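Local structure of 26S proteasome regulatory subunit RPN10 (Schizosaccharomyces pombe, 2X5N) at residues Ala27-Val32 / Lys70-Met75; Ile92-Leu97 / Asn134-Asp139. The protein is a subunit of the 26S proteasome that protects ubiquitin chains against disassembly by deubiquitinating enzymes and so promotes protein degradation. All coordinates share one frame; numbering follows the deposited sequence. Where two conformers were deposited one is given.

Interaction 1: Ala27-Val32 / Lys70-Met75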
ATOM      1  N   ALA A  27       6.549  -7.015   9.754  1.00  5.15           N
ATOM      2  CA  ALA A  27       5.272  -6.510  10.236  1.00  5.70           C
ATOM      3  C   ALA A  27       4.316  -6.159   9.120  1.00  4.45           C
ATOM      4  O   ALA A  27       3.127  -6.448   9.115  1.00  5.39           O
ATOM      5  CB  ALA A  27       5.414  -5.445  11.275  1.00  5.66           C
ATOM      6  N   GLN A  28       4.906  -5.470   8.158  1.00  7.18           N
ATOM      7  CA  GLN A  28       4.216  -5.064   6.960  1.00  7.86           C
ATOM      8  C   GLN A  28       3.788  -6.309   6.189  1.00  6.74           C
ATOM      9  O   GLN A  28       2.659  -6.400   5.694  1.00  6.85           O
ATOM     10  CB  GLN A  28       5.160  -4.154   6.129  1.00  5.58           C
ATOM     11  CG  GLN A  28       4.888  -4.122   4.670  1.00  8.20           C
ATOM     12  CD  GLN A  28       5.963  -3.354   3.975  1.00  6.17           C
ATOM     13  OE1 GLN A  28       5.761  -2.225   3.566  1.00  6.13           O
ATOM     14  NE2 GLN A  28       7.148  -3.958   3.871  1.00  6.10           N
ATOM     15  N   LYS A  29       4.710  -7.251   6.025  0.80  7.22           N
ATOM     16  CA  LYS A  29       4.428  -8.468   5.229  0.80  8.72           C
ATOM     17  C   LYS A  29       3.175  -9.231   5.708  0.80  7.05           C
ATOM     18  O   LYS A  29       2.361  -9.671   4.895  0.80  9.90           O
ATOM     19  CB  LYS A  29       5.653  -9.387   5.211  0.80 21.25           C
ATOM     20  CG  LYS A  29       5.601 -10.489   4.178  0.80 51.22           C
ATOM     21  CD  LYS A  29       6.841 -11.355   4.271  0.80 79.87           C
ATOM     22  CE  LYS A  29       6.834 -12.466   3.243  0.80106.12           C
ATOM     23  NZ  LYS A  29       7.889 -13.468   3.545  0.80129.67           N
ATOM     24  N   ASP A  30       3.001  -9.344   7.026  1.00  9.17           N
ATOM     25  CA  ASP A  30       1.796  -9.967   7.580  1.00  7.99           C
ATOM     26  C   ASP A  30       0.528  -9.114   7.299  1.00  9.87           C
ATOM     27  O   ASP A  30      -0.554  -9.634   7.051  1.00 10.43           O
ATOM     28  CB  ASP A  30       1.923 -10.175   9.098  1.00 11.60           C
ATOM     29  CG  ASP A  30       2.860 -11.325   9.481  0.53 12.13           C
ATOM     30  OD1 ASP A  30       3.504 -11.912   8.595  0.45 11.86           O
ATOM     31  OD2 ASP A  30       2.947 -11.644  10.690  0.39 12.18           O
ATOM     32  N   THR A  31       0.671  -7.801   7.328  1.00  6.82           N
ATOM     33  CA  THR A  31      -0.432  -6.881   7.041  1.00  6.76           C
ATOM     34  C   THR A  31      -0.889  -6.972   5.568  1.00  6.14           C
ATOM     35  O   THR A  31      -2.079  -6.859   5.257  1.00  6.88           O
ATOM     36  CB  THR A  31      -0.021  -5.460   7.391  1.00  6.38           C
ATOM     37  OG1 THR A  31       0.471  -5.462   8.731  1.00  6.11           O
ATOM     38  CG2 THR A  31      -1.186  -4.531   7.289  1.00  6.54           C
ATOM     39  N   VAL A  32       0.048  -7.199   4.660  1.00  5.93           N
ATOM     40  CA  VAL A  32      -0.277  -7.369   3.245  1.00  6.24           C
ATOM     41  C   VAL A  32      -1.288  -8.513   3.059  1.00  4.88           C
ATOM     42  O   VAL A  32      -2.248  -8.397   2.292  1.00  5.43           O
ATOM     43  CB  VAL A  32       1.007  -7.641   2.418  1.00  5.51           C
ATOM     44  CG1 VAL A  32       0.669  -8.060   0.975  1.00  6.98           C
ATOM     45  CG2 VAL A  32       1.894  -6.393   2.398  1.00  6.65           C
ATOM     46  N   LYS A  70       1.318 -16.237  -5.276  1.00  7.55           N
ATOM     47  CA  LYS A  70       2.154 -15.464  -6.177  1.00 10.27           C
ATOM     48  C   LYS A  70       2.845 -14.319  -5.437  1.00  7.69           C
ATOM     49  O   LYS A  70       3.985 -13.988  -5.738  1.00  9.04           O
ATOM     50  CB  LYS A  70       1.320 -14.926  -7.342  1.00 29.85           C
ATOM     51  CG  LYS A  70       0.898 -15.998  -8.342  1.00 65.86           C
ATOM     52  CD  LYS A  70       0.208 -15.402  -9.555  1.00101.57           C
ATOM     53  CE  LYS A  70       1.029 -14.277 -10.158  1.00133.90           C
ATOM     54  NZ  LYS A  70       0.704 -14.070 -11.586  1.00162.50           N
ATOM     55  N   PHE A  71       2.158 -13.703  -4.475  1.00  6.81           N
ATOM     56  CA  PHE A  71       2.792 -12.659  -3.680  1.00  6.42           C
ATOM     57  C   PHE A  71       3.932 -13.251  -2.870  1.00  6.63           C
ATOM     58  O   PHE A  71       5.030 -12.691  -2.806  1.00  9.18           O
ATOM     59  CB  PHE A  71       1.800 -12.010  -2.695  1.00  6.14           C
ATOM     60  CG  PHE A  71       0.897 -10.944  -3.298  1.00  5.82           C
ATOM     61  CD1 PHE A  71       0.374 -11.050  -4.573  1.00  6.22           C
ATOM     62  CD2 PHE A  71       0.555  -9.860  -2.535  1.00  6.20           C
ATOM     63  CE1 PHE A  71      -0.456 -10.063  -5.079  1.00  6.60           C
ATOM     64  CE2 PHE A  71      -0.275  -8.884  -3.044  1.00  7.37           C
ATOM     65  CZ  PHE A  71      -0.785  -8.993  -4.319  1.00  7.46           C
ATOM     66  N   LEU A  72       3.678 -14.373  -2.193  1.00  7.05           N
ATOM     67  CA  LEU A  72       4.688 -14.973  -1.325  1.00  7.61           C
ATOM     68  C   LEU A  72       5.895 -15.426  -2.138  1.00  6.92           C
ATOM     69  O   LEU A  72       7.029 -15.221  -1.732  1.00  8.58           O
ATOM     70  CB  LEU A  72       4.069 -16.126  -0.539  1.00  7.51           C
ATOM     71  CG  LEU A  72       3.110 -15.708   0.571  1.00  8.67           C
ATOM     72  CD1 LEU A  72       2.406 -16.913   1.148  1.00 10.60           C
ATOM     73  CD2 LEU A  72       3.883 -14.977   1.672  1.00 13.24           C
ATOM     74  N   SER A  73       5.674 -16.054  -3.281  1.00  7.69           N
ATOM     75  CA  SER A  73       6.801 -16.476  -4.106  1.00  8.83           C
ATOM     76  C   SER A  73       7.616 -15.279  -4.593  1.00  9.99           C
ATOM     77  O   SER A  73       8.837 -15.362  -4.644  1.00 11.90           O
ATOM     78  CB  SER A  73       6.330 -17.261  -5.316  1.00 12.67           C
ATOM     79  OG  SER A  73       5.731 -18.467  -4.907  1.00 14.87           O
ATOM     80  N   ALA A  74       6.945 -14.170  -4.941  1.00 10.52           N
ATOM     81  CA  ALA A  74       7.655 -13.010  -5.475  1.00 12.15           C
ATOM     82  C   ALA A  74       8.442 -12.281  -4.389  1.00 12.46           C
ATOM     83  O   ALA A  74       9.455 -11.640  -4.679  1.00 16.09           O
ATOM     84  CB  ALA A  74       6.700 -12.049  -6.178  1.00 14.56           C
ATOM     85  N   MET A  75       7.975 -12.350  -3.147  1.00 10.91           N
ATOM     86  CA  MET A  75       8.688 -11.703  -2.048  1.00 13.34           C
ATOM     87  C   MET A  75       9.853 -12.545  -1.531  1.00 12.49           C
ATOM     88  O   MET A  75      10.712 -12.041  -0.817  1.00 13.64           O
ATOM     89  CB  MET A  75       7.752 -11.374  -0.888  1.00 10.69           C
ATOM     90  CG  MET A  75       6.792 -10.246  -1.199  1.00 11.12           C
ATOM     91  SD  MET A  75       5.822  -9.697   0.224  1.00 12.59           S
ATOM     92  CE  MET A  75       4.568 -10.969   0.289  1.00 17.59           C
TER
HETATM   93  O   HOH W   1       7.819 -14.628   0.812  1.00 18.98           O
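In the conformer described, Lys29 lies along Met75, the two side chains running past each other in opposite directions. Lys29 CG is 4.0 Å from Met75 SD, and Lys29 CE is 4.0 Å from Met75 CE. The Met75 chain turns at its last torsion (chi3 -79°), which lays the methyl against the lysine methylenes. Leu72 crosses Lys29 at about a right angle and brings CD2 to 4.2 Å from Lys29 CE. The lysine is fully extended, with CG anti to the backbone N (chi1 -166°). In this conformer Lys29 NZ donates to a water at 3.0 Å, and the water donates in turn to Leu72 O at 2.7 Å. One turn further on, Val32 CG1 meets the edge of the Phe71 ring in its plane, 3.9 Å from Phe71 CD2. The helices are nearly antiparallel, at 158°, with segment axes 12.0 Å apart. The segments meet through side chains and one bridging water. Phe36 packs edge-to-face with Phe71. Val32 and Met75 touch Ile9, and Phe71 reaches Ile7. Two helices of the von Willebrand factor type A domain thus lie side by side against strand 3-9 of its central sheet, and Thr31 touches helix 177-182.

Interaction 2: Ile92-Leu97 / Asn134-Asp139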
ATOM      1  N   ILE A  92       3.991   4.402 -11.002  1.00  4.29           N
ATOM      2  CA  ILE A  92       4.106   3.106 -11.645  1.00  4.26           C
ATOM      3  C   ILE A  92       2.876   2.246 -11.340  1.00  3.93           C
ATOM      4  O   ILE A  92       2.383   1.510 -12.194  1.00  5.43           O
ATOM      5  CB  ILE A  92       5.403   2.419 -11.232  1.00  5.19           C
ATOM      6  CG1 ILE A  92       6.615   3.163 -11.822  1.00  5.07           C
ATOM      7  CG2 ILE A  92       5.428   0.960 -11.668  1.00  7.62           C
ATOM      8  CD1 ILE A  92       7.948   2.761 -11.214  1.00  8.64           C
ATOM      9  N   ALA A  93       2.356   2.353 -10.114  1.00  4.09           N
ATOM     10  CA  ALA A  93       1.155   1.615  -9.745  1.00  4.41           C
ATOM     11  C   ALA A  93      -0.018   2.023 -10.606  1.00  4.21           C
ATOM     12  O   ALA A  93      -0.832   1.194 -11.003  1.00  5.27           O
ATOM     13  CB  ALA A  93       0.829   1.847  -8.278  1.00  5.67           C
ATOM     14  N   GLN A  94      -0.152   3.319 -10.882  1.00  4.13           N
ATOM     15  CA  GLN A  94      -1.221   3.763 -11.775  1.00  5.01           C
ATOM     16  C   GLN A  94      -1.059   3.206 -13.189  1.00  5.74           C
ATOM     17  O   GLN A  94      -2.045   2.825 -13.829  1.00  6.37           O
ATOM     18  CB  GLN A  94      -1.284   5.275 -11.802  1.00  4.63           C
ATOM     19  CG  GLN A  94      -1.855   5.815 -10.496  1.00  5.54           C
ATOM     20  CD  GLN A  94      -1.892   7.310 -10.493  1.00  6.70           C
ATOM     21  OE1 GLN A  94      -2.763   7.927 -11.131  1.00  7.70           O
ATOM     22  NE2 GLN A  94      -0.962   7.927  -9.769  1.00  7.34           N
ATOM     23  N   LEU A  95       0.173   3.170 -13.687  1.00  5.24           N
ATOM     24  CA  LEU A  95       0.432   2.553 -14.981  1.00  5.56           C
ATOM     25  C   LEU A  95       0.033   1.061 -14.953  1.00  6.09           C
ATOM     26  O   LEU A  95      -0.631   0.568 -15.866  1.00  7.00           O
ATOM     27  CB  LEU A  95       1.906   2.753 -15.366  1.00  7.70           C
ATOM     28  CG  LEU A  95       2.413   2.039 -16.631  1.00  7.65           C
ATOM     29  CD1 LEU A  95       1.620   2.447 -17.863  1.00 11.51           C
ATOM     30  CD2 LEU A  95       3.876   2.334 -16.833  1.00 10.50           C
ATOM     31  N   ALA A  96       0.398   0.353 -13.890  1.00  6.21           N
ATOM     32  CA  ALA A  96       0.051  -1.055 -13.761  1.00  6.81           C
ATOM     33  C   ALA A  96      -1.469  -1.248 -13.760  1.00  6.85           C
ATOM     34  O   ALA A  96      -1.985  -2.170 -14.415  1.00  9.42           O
ATOM     35  CB  ALA A  96       0.683  -1.617 -12.512  1.00  7.82           C
ATOM     36  N   LEU A  97      -2.188  -0.366 -13.052  1.00  6.24           N
ATOM     37  CA  LEU A  97      -3.630  -0.498 -12.941  1.00  7.58           C
ATOM     38  C   LEU A  97      -4.333  -0.303 -14.284  1.00  7.23           C
ATOM     39  O   LEU A  97      -5.424  -0.814 -14.487  1.00  7.96           O
ATOM     40  CB  LEU A  97      -4.189   0.454 -11.889  1.00  7.88           C
ATOM     41  CG  LEU A  97      -3.962  -0.018 -10.436  1.00  7.76           C
ATOM     42  CD1 LEU A  97      -4.071   1.136  -9.461  1.00  8.44           C
ATOM     43  CD2 LEU A  97      -4.924  -1.143 -10.031  1.00  9.57           C
ATOM     44  N   ASN A 134      -7.607  11.100 -11.774  1.00 14.10           N
ATOM     45  CA  ASN A 134      -7.546   9.788 -12.429  1.00 10.76           C
ATOM     46  C   ASN A 134      -8.503   8.747 -11.818  1.00 12.50           C
ATOM     47  O   ASN A 134      -8.509   7.604 -12.258  1.00 13.44           O
ATOM     48  CB  ASN A 134      -6.089   9.278 -12.371  1.00 12.49           C
ATOM     49  CG  ASN A 134      -5.155  10.070 -13.300  1.00 12.58           C
ATOM     50  OD1 ASN A 134      -5.617  10.735 -14.223  1.00 13.84           O
ATOM     51  ND2 ASN A 134      -3.850  10.015 -13.040  1.00 13.62           N
ATOM     52  N   ASN A 135      -9.265   9.135 -10.780  1.00 12.54           N
ATOM     53  CA  ASN A 135     -10.239   8.249 -10.093  1.00 13.40           C
ATOM     54  C   ASN A 135      -9.598   7.019  -9.396  1.00 10.93           C
ATOM     55  O   ASN A 135     -10.149   5.937  -9.283  1.00 15.31           O
ATOM     56  CB  ASN A 135     -11.342   7.801 -11.049  1.00 24.21           C
ATOM     57  CG  ASN A 135     -12.322   8.914 -11.362  1.00 36.68           C
ATOM     58  OD1 ASN A 135     -12.708   9.679 -10.473  1.00 34.83           O
ATOM     59  ND2 ASN A 135     -12.736   9.009 -12.620  1.00 50.23           N
ATOM     60  N   VAL A 136      -8.397   7.246  -8.939  1.00  7.26           N
ATOM     61  CA  VAL A 136      -7.601   6.293  -8.206  1.00  5.31           C
ATOM     62  C   VAL A 136      -7.669   6.538  -6.719  1.00  4.74           C
ATOM     63  O   VAL A 136      -7.216   7.598  -6.305  1.00  6.41           O
ATOM     64  CB  VAL A 136      -6.165   6.139  -8.740  1.00  7.12           C
ATOM     65  CG1 VAL A 136      -5.444   5.023  -8.051  1.00  8.42           C
ATOM     66  CG2 VAL A 136      -6.166   5.963 -10.249  1.00  7.32           C
ATOM     67  N   ALA A 137      -8.245   5.626  -5.955  1.00  4.67           N
ATOM     68  CA  ALA A 137      -8.275   5.742  -4.505  1.00  4.92           C
ATOM     69  C   ALA A 137      -6.954   5.286  -3.924  1.00  4.88           C
ATOM     70  O   ALA A 137      -6.231   4.505  -4.543  1.00  5.20           O
ATOM     71  CB  ALA A 137      -9.387   4.893  -3.947  1.00  6.08           C
ATOM     72  N   ILE A 138      -6.639   5.775  -2.733  1.00  4.72           N
ATOM     73  CA  ILE A 138      -5.406   5.381  -2.085  1.00  5.05           C
ATOM     74  C   ILE A 138      -5.580   5.340  -0.572  1.00  4.34           C
ATOM     75  O   ILE A 138      -6.208   6.224   0.026  1.00  4.84           O
ATOM     76  CB  ILE A 138      -4.231   6.283  -2.499  1.00  6.58           C
ATOM     77  CG1 ILE A 138      -2.929   5.824  -1.819  1.00  8.46           C
ATOM     78  CG2 ILE A 138      -4.548   7.757  -2.237  1.00  8.61           C
ATOM     79  CD1 ILE A 138      -1.679   6.208  -2.546  1.00 11.69           C
ATOM     80  N   ASP A 139      -5.017   4.295   0.012  1.00  4.27           N
ATOM     81  CA  ASP A 139      -4.835   4.163   1.445  1.00  3.88           C
ATOM     82  C   ASP A 139      -3.344   4.110   1.728  1.00  5.03           C
ATOM     83  O   ASP A 139      -2.587   3.457   1.017  1.00  5.34           O
ATOM     84  CB  ASP A 139      -5.495   2.892   1.963  1.00  5.22           C
ATOM     85  CG  ASP A 139      -6.938   2.832   1.616  1.00  5.81           C
ATOM     86  OD1 ASP A 139      -7.637   3.842   1.847  1.00  6.83           O
ATOM     87  OD2 ASP A 139      -7.372   1.775   1.115  1.00  7.35           O
TER
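Gln94 and Val136 mark the closest backbone approach, with CA atoms 7.7 Å apart, where helix 86-98 passes the turn leading into strand 136-143. That turn is a Schellman motif. Asn135 has positive phi (63°) and ends the preceding helix 121-133, and the chain then enters the strand. The one hydrogen bond across the segments comes from Asn134, just before the motif's positive-phi residue. Asn134 ND2 donates to Gln94 OE1 at 3.0 Å. The bond is fairly straight, with an N-H...O angle of 164°. The acceptor lies close to the amide plane of Asn134, and the donor is tilted only modestly from the carbonyl plane of Gln94. The two amide planes are 59° apart, and the side chains cross at about a right angle. Gln94 CG is anti to the carbonyl carbon, and the chain beyond it is extended, which carries the amide out from the helix to Asn134. Its other end is also used: NE2 bonds to Ile90 O, one turn back in the same helix. Beside the amide oxygen, Val136 CG2 lies 4.0 Å from Gln94 OE1. Val136 CG1 is 4.4 Å from Leu97 CD1, a looser apolar touch between two buried side chains. Met131 of helix 121-133 touches both Gln94 and Val136. Leu97 also rests on Ala4 and Met6 of strand 3-9. The contact therefore joins helix 86-98 to the turn before strand 136-143 and to Val136, on one face of the sheet of the von Willebrand factor type A domain. Chemically it is a neutral amide pair beside an apolar contact. Bonds at both ends of the Gln94 amide fix its rotation and show which end is oxygen. The link needs no charge and should depend little on pH.

In the fold
From the N terminus, strand 3-9 leads to helix 24-42. The chain then forms strands 47-52 and 60-63 before helix 68-75 returns to helix 24-42 and closes interaction 1. Helix 86-98 follows. Strand 106-113 and helix 121-133 come next, and the turn into strand 136-143 closes interaction 2. The two loops lie in series, neither nested nor crossed. Their centres are 20 Å apart and they do not touch. Interaction 1 joins two helices, while interaction 2 joins a helix to the turn and strand that follow helix 121-133. Interaction 1 rests on Ile7 and Ile9 of strand 3-9, interaction 2 on Ala4, Met6 and Leu8. This alternation puts them on opposite faces of the mixed sheet.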